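Long-range contacts in biofilm-surface layer protein A (Bacillus subtilis, PDB 4BHU), which self-polymerizes into a mechanically stable layer on the biofilm surface that makes the biofilm hydrophobic and is required for complex colony architecture: residues Ser23-Thr28 with Asn92-Pro97; Thr103-Asn108 with Tyr118-Ile123. The protein carries 1 engineered substitution. All coordinates share one frame; numbering follows the deposited sequence.

Interaction 1 of 2, residues Ser23-Thr28 with Asn92-Pro97; sequences SDIELT and NNKTLP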
ATOM      1  N   SER I  23     -21.829  -2.958  48.968  1.00 51.91           N
ATOM      2  CA  SER I  23     -21.784  -1.679  48.265  1.00 48.24           C
ATOM      3  C   SER I  23     -21.040  -1.847  46.937  1.00 48.04           C
ATOM      4  O   SER I  23     -20.791  -2.974  46.502  1.00 45.90           O
ATOM      5  CB  SER I  23     -21.110  -0.619  49.143  1.00 46.43           C
ATOM      6  OG  SER I  23     -21.298   0.693  48.623  1.00 52.32           O
ATOM      7  N   ASP I  24     -20.717  -0.727  46.292  1.00 46.64           N
ATOM      8  CA  ASP I  24     -19.994  -0.735  45.025  1.00 39.62           C
ATOM      9  C   ASP I  24     -18.873   0.274  45.099  1.00 41.91           C
ATOM     10  O   ASP I  24     -19.002   1.317  45.765  1.00 40.16           O
ATOM     11  CB  ASP I  24     -20.889  -0.347  43.843  1.00 47.42           C
ATOM     12  CG  ASP I  24     -22.180  -1.139  43.782  1.00 47.74           C
ATOM     13  OD1 ASP I  24     -22.142  -2.380  43.643  1.00 48.21           O
ATOM     14  OD2 ASP I  24     -23.247  -0.498  43.831  1.00 52.21           O
ATOM     15  N   ILE I  25     -17.774  -0.034  44.409  1.00 34.99           N
ATOM     16  CA  ILE I  25     -16.642   0.863  44.342  1.00 36.70           C
ATOM     17  C   ILE I  25     -16.303   1.140  42.872  1.00 39.21           C
ATOM     18  O   ILE I  25     -16.454   0.264  42.003  1.00 34.04           O
ATOM     19  CB  ILE I  25     -15.404   0.293  45.084  1.00 38.61           C
ATOM     20  CG1 ILE I  25     -15.799  -0.220  46.475  1.00 41.61           C
ATOM     21  CG2 ILE I  25     -14.297   1.349  45.207  1.00 39.16           C
ATOM     22  CD1 ILE I  25     -16.340  -1.662  46.472  1.00 41.07           C
ATOM     23  N   GLU I  26     -15.871   2.370  42.604  1.00 34.79           N
ATOM     24  CA  GLU I  26     -15.419   2.745  41.267  1.00 33.67           C
ATOM     25  C   GLU I  26     -14.010   3.256  41.314  1.00 35.57           C
ATOM     26  O   GLU I  26     -13.702   4.222  42.030  1.00 35.82           O
ATOM     27  CB  GLU I  26     -16.329   3.814  40.642  1.00 37.91           C
ATOM     28  CG  GLU I  26     -17.611   3.240  40.077  1.00 45.49           C
ATOM     29  CD  GLU I  26     -18.412   4.237  39.226  1.00 45.10           C
ATOM     30  OE1 GLU I  26     -17.918   5.361  38.968  1.00 45.11           O
ATOM     31  OE2 GLU I  26     -19.541   3.870  38.829  1.00 41.95           O
ATOM     32  N   LEU I  27     -13.149   2.611  40.533  1.00 29.38           N
ATOM     33  CA  LEU I  27     -11.809   3.117  40.322  1.00 34.10           C
ATOM     34  C   LEU I  27     -11.697   3.617  38.883  1.00 37.31           C
ATOM     35  O   LEU I  27     -11.903   2.853  37.921  1.00 31.20           O
ATOM     36  CB  LEU I  27     -10.777   2.034  40.602  1.00 35.88           C
ATOM     37  CG  LEU I  27     -11.030   1.300  41.923  1.00 35.09           C
ATOM     38  CD1 LEU I  27     -10.090   0.132  42.025  1.00 39.08           C
ATOM     39  CD2 LEU I  27     -10.855   2.244  43.101  1.00 33.60           C
ATOM     40  N   THR I  28     -11.386   4.903  38.748  1.00 34.08           N
ATOM     41  CA  THR I  28     -11.309   5.539  37.431  1.00 34.85           C
ATOM     42  C   THR I  28      -9.940   6.143  37.186  1.00 37.66           C
ATOM     43  O   THR I  28      -9.572   7.141  37.799  1.00 37.51           O
ATOM     44  CB  THR I  28     -12.366   6.624  37.279  1.00 39.19           C
ATOM     45  OG1 THR I  28     -13.660   6.054  37.503  1.00 35.30           O
ATOM     46  CG2 THR I  28     -12.306   7.228  35.869  1.00 41.52           C
ATOM     47  N   ASN I  92     -18.344  -4.472  41.721  1.00 36.13           N
ATOM     48  CA  ASN I  92     -19.780  -4.534  41.973  1.00 36.74           C
ATOM     49  C   ASN I  92     -20.197  -5.479  43.111  1.00 44.41           C
ATOM     50  O   ASN I  92     -19.673  -6.596  43.242  1.00 39.94           O
ATOM     51  CB  ASN I  92     -20.489  -4.955  40.694  1.00 36.99           C
ATOM     52  CG  ASN I  92     -20.375  -3.914  39.602  1.00 33.97           C
ATOM     53  OD1 ASN I  92     -20.378  -2.713  39.870  1.00 39.91           O
ATOM     54  ND2 ASN I  92     -20.260  -4.372  38.365  1.00 37.44           N
ATOM     55  N   ASN I  93     -21.147  -5.027  43.931  1.00 45.18           N
ATOM     56  CA  ASN I  93     -21.755  -5.910  44.926  1.00 49.31           C
ATOM     57  C   ASN I  93     -20.694  -6.547  45.830  1.00 40.94           C
ATOM     58  O   ASN I  93     -20.592  -7.761  45.904  1.00 43.58           O
ATOM     59  CB  ASN I  93     -22.559  -7.001  44.200  1.00 45.56           C
ATOM     60  CG  ASN I  93     -23.432  -7.829  45.143  1.00 63.53           C
ATOM     61  OD1 ASN I  93     -23.800  -7.381  46.234  1.00 63.31           O
ATOM     62  ND2 ASN I  93     -23.774  -9.046  44.715  1.00 65.12           N
ATOM     63  N   LYS I  94     -19.903  -5.711  46.497  1.00 46.08           N
ATOM     64  CA  LYS I  94     -18.813  -6.170  47.354  1.00 44.41           C
ATOM     65  C   LYS I  94     -19.149  -6.013  48.840  1.00 47.44           C
ATOM     66  O   LYS I  94     -19.918  -5.133  49.216  1.00 47.21           O
ATOM     67  CB  LYS I  94     -17.548  -5.349  47.082  1.00 39.37           C
ATOM     68  CG  LYS I  94     -17.046  -5.399  45.648  1.00 36.26           C
ATOM     69  CD  LYS I  94     -16.641  -6.798  45.247  1.00 36.19           C
ATOM     70  CE  LYS I  94     -16.291  -6.870  43.775  1.00 37.36           C
ATOM     71  NZ  LYS I  94     -15.885  -8.245  43.390  1.00 32.38           N
ATOM     72  N   THR I  95     -18.530  -6.843  49.680  1.00 44.71           N
ATOM     73  CA  THR I  95     -18.553  -6.645  51.126  1.00 39.63           C
ATOM     74  C   THR I  95     -17.437  -5.703  51.567  1.00 40.09           C
ATOM     75  O   THR I  95     -16.259  -6.027  51.452  1.00 45.30           O
ATOM     76  CB  THR I  95     -18.376  -7.986  51.871  1.00 44.82           C
ATOM     77  OG1 THR I  95     -19.503  -8.835  51.614  1.00 41.78           O
ATOM     78  CG2 THR I  95     -18.230  -7.742  53.378  1.00 46.12           C
ATOM     79  N   LEU I  96     -17.787  -4.528  52.068  1.00 35.95           N
ATOM     80  CA  LEU I  96     -16.757  -3.612  52.525  1.00 40.99           C
ATOM     81  C   LEU I  96     -16.020  -4.206  53.729  1.00 42.05           C
ATOM     82  O   LEU I  96     -16.647  -4.738  54.631  1.00 42.23           O
ATOM     83  CB  LEU I  96     -17.352  -2.254  52.889  1.00 41.66           C
ATOM     84  CG  LEU I  96     -17.949  -1.421  51.745  1.00 47.82           C
ATOM     85  CD1 LEU I  96     -18.391  -0.062  52.273  1.00 40.19           C
ATOM     86  CD2 LEU I  96     -16.948  -1.251  50.602  1.00 37.88           C
ATOM     87  N   PRO I  97     -14.687  -4.085  53.759  1.00 43.95           N
ATOM     88  CA  PRO I  97     -13.877  -4.644  54.850  1.00 38.94           C
ATOM     89  C   PRO I  97     -13.921  -3.805  56.136  1.00 48.04           C
ATOM     90  O   PRO I  97     -14.603  -2.774  56.199  1.00 41.69           O
ATOM     91  CB  PRO I  97     -12.463  -4.586  54.273  1.00 38.28           C
ATOM     92  CG  PRO I  97     -12.496  -3.352  53.430  1.00 37.78           C
ATOM     93  CD  PRO I  97     -13.851  -3.367  52.780  1.00 38.11           C
TER
HETATM   94  O   HOH W   1     -19.101  -0.094  40.804  1.00 40.41           O
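Ser23 pairs with Lys94 as an antiparallel hydrogen-bonded pair, and because Asn93 and Lys94 both face Ser23 the pairing is a G1 beta bulge, set between strand 22-30 and the edge strand 90-95 of the three-stranded sheet of the immunoglobulin-like beta-sandwich domain of BslA, the part of the protein in this chain. Two backbone bonds close the pair: Ser23 N gives its hydrogen to Lys94 O over 2.9 Å, and Lys94 N returns one to Ser23 O at the same length. Asn93, with positive phi (55°), turns the corner of the chain, and the two CA atoms of Asp24 and Asn92 come within 4.9 Å. The N-H of Asn93 points to the Asp24 carboxylate instead of a backbone carbonyl: Asn93 N lies 2.8 Å from Asp24 OD1, the bond is almost straight at 174°, and the N-H approaches the oxygen almost in line with its C-O bond. Asp24 CG stands anti to the carbonyl carbon (chi1 -51°), beside the backbone N; OD1 on it takes the N-H that the bulge turns away from regular pairing. On the face that carries Ser23 and Lys94, the Ile25 side chain crosses the Lys94 chain at about a right angle, its CD1 resting 3.9 Å from Lys94 CG. The same methyl touches Leu96 CD2 at 4.2 Å, while Leu96 CG and CD1 approach Ser23 CB. The polar ends go elsewhere: Ser23 OG bonds to Ser16 O, and Lys94 NZ runs away to a salt bridge with Asp54 and a bond to Thr49 O. Next to the bulge a water bridges the strands, 2.9 Å from Ile25 O and 3.1 Å from Asn92 OD1.

Interaction 2 of 2, residues Thr103-Asn108 with Tyr118-Ile123; sequences TFRAEN and YAEASI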
ATOM      1  N   THR I 103      -6.204   2.270  50.278  1.00 35.67           N
ATOM      2  CA  THR I 103      -5.571   2.924  49.142  1.00 40.64           C
ATOM      3  C   THR I 103      -5.465   2.007  47.923  1.00 37.99           C
ATOM      4  O   THR I 103      -4.985   0.869  48.009  1.00 36.09           O
ATOM      5  CB  THR I 103      -4.155   3.422  49.498  1.00 46.74           C
ATOM      6  OG1 THR I 103      -4.212   4.275  50.651  1.00 45.00           O
ATOM      7  CG2 THR I 103      -3.542   4.187  48.316  1.00 43.60           C
ATOM      8  N   PHE I 104      -5.920   2.536  46.792  1.00 40.24           N
ATOM      9  CA  PHE I 104      -5.875   1.856  45.511  1.00 32.01           C
ATOM     10  C   PHE I 104      -4.814   2.518  44.644  1.00 37.84           C
ATOM     11  O   PHE I 104      -4.585   3.727  44.739  1.00 34.08           O
ATOM     12  CB  PHE I 104      -7.225   1.962  44.803  1.00 35.10           C
ATOM     13  CG  PHE I 104      -8.348   1.304  45.542  1.00 34.37           C
ATOM     14  CD1 PHE I 104      -8.964   1.946  46.600  1.00 39.00           C
ATOM     15  CD2 PHE I 104      -8.779   0.036  45.193  1.00 34.99           C
ATOM     16  CE1 PHE I 104      -9.999   1.341  47.282  1.00 36.17           C
ATOM     17  CE2 PHE I 104      -9.817  -0.579  45.875  1.00 34.71           C
ATOM     18  CZ  PHE I 104     -10.426   0.077  46.923  1.00 37.26           C
ATOM     19  N   ARG I 105      -4.186   1.710  43.796  1.00 33.94           N
ATOM     20  CA  ARG I 105      -3.106   2.154  42.926  1.00 35.85           C
ATOM     21  C   ARG I 105      -3.431   1.738  41.496  1.00 35.43           C
ATOM     22  O   ARG I 105      -4.133   0.755  41.248  1.00 29.04           O
ATOM     23  CB  ARG I 105      -1.765   1.557  43.370  1.00 40.41           C
ATOM     24  CG  ARG I 105      -1.353   2.002  44.767  1.00 53.07           C
ATOM     25  CD  ARG I 105      -0.206   1.188  45.362  1.00 56.80           C
ATOM     26  NE  ARG I 105       0.171   1.700  46.682  1.00 61.49           N
ATOM     27  CZ  ARG I 105      -0.466   1.407  47.816  1.00 58.89           C
ATOM     28  NH1 ARG I 105      -1.519   0.599  47.814  1.00 56.74           N
ATOM     29  NH2 ARG I 105      -0.055   1.927  48.963  1.00 61.90           N
ATOM     30  N   ALA I 106      -2.934   2.510  40.548  1.00 35.87           N
ATOM     31  CA  ALA I 106      -3.146   2.187  39.149  1.00 33.14           C
ATOM     32  C   ALA I 106      -2.035   2.854  38.373  1.00 39.86           C
ATOM     33  O   ALA I 106      -1.642   3.980  38.679  1.00 37.95           O
ATOM     34  CB  ALA I 106      -4.520   2.675  38.673  1.00 34.61           C
ATOM     35  N   GLU I 107      -1.494   2.132  37.406  1.00 38.71           N
ATOM     36  CA  GLU I 107      -0.450   2.676  36.567  1.00 43.82           C
ATOM     37  C   GLU I 107      -0.462   2.014  35.204  1.00 42.67           C
ATOM     38  O   GLU I 107      -0.954   0.887  35.031  1.00 32.21           O
ATOM     39  CB  GLU I 107       0.912   2.458  37.215  1.00 44.78           C
ATOM     40  CG  GLU I 107       1.235   1.000  37.492  1.00 50.73           C
ATOM     41  CD  GLU I 107       2.578   0.829  38.187  1.00 60.22           C
ATOM     42  OE1 GLU I 107       3.196   1.861  38.517  1.00 65.27           O
ATOM     43  OE2 GLU I 107       3.016  -0.325  38.400  1.00 60.37           O
ATOM     44  N   ASN I 108       0.099   2.726  34.237  1.00 39.72           N
ATOM     45  CA  ASN I 108       0.330   2.159  32.930  1.00 36.61           C
ATOM     46  C   ASN I 108       1.756   1.655  32.868  1.00 43.68           C
ATOM     47  O   ASN I 108       2.684   2.447  32.714  1.00 44.83           O
ATOM     48  CB  ASN I 108       0.065   3.203  31.841  1.00 40.27           C
ATOM     49  CG  ASN I 108       0.326   2.664  30.439  1.00 41.33           C
ATOM     50  OD1 ASN I 108       0.644   1.477  30.252  1.00 45.42           O
ATOM     51  ND2 ASN I 108       0.214   3.534  29.455  1.00 38.27           N
ATOM     52  N   TYR I 118       2.212   6.265  37.611  1.00 58.46           N
ATOM     53  CA  TYR I 118       1.650   5.797  38.874  1.00 53.86           C
ATOM     54  C   TYR I 118       0.687   6.812  39.486  1.00 54.20           C
ATOM     55  O   TYR I 118       1.015   7.998  39.586  1.00 50.98           O
ATOM     56  CB  TYR I 118       2.784   5.517  39.844  1.00 59.93           C
ATOM     57  CG  TYR I 118       2.349   5.069  41.213  1.00 58.39           C
ATOM     58  CD1 TYR I 118       2.124   5.988  42.228  1.00 60.65           C
ATOM     59  CD2 TYR I 118       2.186   3.719  41.499  1.00 62.54           C
ATOM     60  CE1 TYR I 118       1.745   5.575  43.496  1.00 59.91           C
ATOM     61  CE2 TYR I 118       1.804   3.293  42.754  1.00 61.08           C
ATOM     62  CZ  TYR I 118       1.583   4.224  43.748  1.00 67.03           C
ATOM     63  OH  TYR I 118       1.211   3.775  44.997  1.00 70.47           O
ATOM     64  N   ALA I 119      -0.499   6.350  39.893  1.00 41.55           N
ATOM     65  CA  ALA I 119      -1.487   7.216  40.554  1.00 40.10           C
ATOM     66  C   ALA I 119      -2.161   6.478  41.722  1.00 45.57           C
ATOM     67  O   ALA I 119      -2.155   5.243  41.758  1.00 39.79           O
ATOM     68  CB  ALA I 119      -2.524   7.686  39.571  1.00 37.98           C
ATOM     69  N   GLU I 120      -2.742   7.246  42.647  1.00 42.86           N
ATOM     70  CA  GLU I 120      -3.326   6.729  43.892  1.00 44.13           C
ATOM     71  C   GLU I 120      -4.565   7.474  44.309  1.00 45.72           C
ATOM     72  O   GLU I 120      -4.705   8.663  44.047  1.00 42.10           O
ATOM     73  CB  GLU I 120      -2.366   6.912  45.058  1.00 50.91           C
ATOM     74  CG  GLU I 120      -1.362   5.833  45.276  1.00 52.49           C
ATOM     75  CD  GLU I 120      -0.557   6.109  46.533  1.00 62.72           C
ATOM     76  OE1 GLU I 120      -0.974   7.010  47.298  1.00 58.87           O
ATOM     77  OE2 GLU I 120       0.483   5.451  46.747  1.00 61.03           O
ATOM     78  N   ALA I 121      -5.448   6.776  45.010  1.00 43.45           N
ATOM     79  CA  ALA I 121      -6.605   7.410  45.613  1.00 37.88           C
ATOM     80  C   ALA I 121      -7.127   6.486  46.708  1.00 42.83           C
ATOM     81  O   ALA I 121      -6.994   5.268  46.602  1.00 43.03           O
ATOM     82  CB  ALA I 121      -7.679   7.676  44.586  1.00 41.13           C
ATOM     83  N   SER I 122      -7.721   7.073  47.749  1.00 44.80           N
ATOM     84  CA  SER I 122      -8.155   6.314  48.928  1.00 46.91           C
ATOM     85  C   SER I 122      -9.643   6.435  49.154  1.00 42.76           C
ATOM     86  O   SER I 122     -10.262   7.398  48.706  1.00 46.48           O
ATOM     87  CB  SER I 122      -7.432   6.829  50.175  1.00 45.64           C
ATOM     88  OG  SER I 122      -6.075   6.439  50.164  1.00 51.46           O
ATOM     89  N   ILE I 123     -10.216   5.447  49.837  1.00 41.79           N
ATOM     90  CA  ILE I 123     -11.582   5.545  50.354  1.00 46.52           C
ATOM     91  C   ILE I 123     -11.622   5.320  51.882  1.00 48.19           C
ATOM     92  O   ILE I 123     -10.768   4.629  52.448  1.00 44.53           O
ATOM     93  CB  ILE I 123     -12.552   4.532  49.701  1.00 43.21           C
ATOM     94  CG1 ILE I 123     -12.029   3.110  49.869  1.00 40.98           C
ATOM     95  CG2 ILE I 123     -12.790   4.867  48.234  1.00 45.06           C
ATOM     96  CD1 ILE I 123     -12.979   2.045  49.355  1.00 40.78           C
TER
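Tyr118 CG stands anti to its backbone N (chi1 178°) and Arg105 CG anti to its carbonyl carbon, beside the backbone N (chi1 -63°). The phenol crosses the arginine chain over the outer face of the beta hairpin formed by strands 100-109 and 119-125. Strand 119-125 is the outermost strand, within this chain, of the sandwich's five-stranded sheet; strand 100-109 is bonded on its other side to strand 39-43. Arg105, extended from CG to NE, passes Tyr118 with CG and CD close to the hydroxyl, and its guanidinium plane is turned 48° from the ring. NE gives OH only a weak bond, 2.9 Å from Arg105 NE to Tyr118 OH. The hydroxyl itself donates to Glu120 in a very short bond: Tyr118 OH is 2.5 Å from Glu120 OE2, which accepts through its anti lone pair and lies at the ring edge. Arg105 and Glu120 run alongside each other in the same direction, but OE2 is well out of the guanidinium plane, so the salt bridge is long and rests on charge alone. Farther along this face, Thr103 OG1 and Ser122 OG share a hydrogen bond of 2.9 Å, and Thr103 CG2 lies over one face of the guanidinium, offset toward its rim. Four backbone bonds hold the register, two between Phe104 and Ala121 and two between Ala106 and Ala119; Phe104 N to Ala121 O, at 2.9 Å, is close to straight. The opposite face, with Phe104, Ala106, Ala119 and Ala121, turns to the sandwich interior, where Tyr29 packs on Ala106 and Ala10 on Ala121. There Ile123 meets the Phe104 ring at its edge, CD1 lying 3.7 Å from Phe104 CE1.

In the fold
Interactions 1 and 2 belong to the two different sheets of the sandwich, their centres about 15 Å apart, and follow each other along the chain, strand 90-95 leading into strand 100-109. Both are partly buried antiparallel pairings at a sheet edge within this chain. Interaction 1 is short and irregular, within its segments a single bulged pair with a side-chain carboxylate and a water doing part of the bonding; interaction 2 is a longer, regular hairpin with a polar outer face and an apolar inner one. They meet in the core between the sheets, where Leu27 CD1 of the 23-28 segment lies 3.4 Å from Phe104 CD2 of the 103-108 segment.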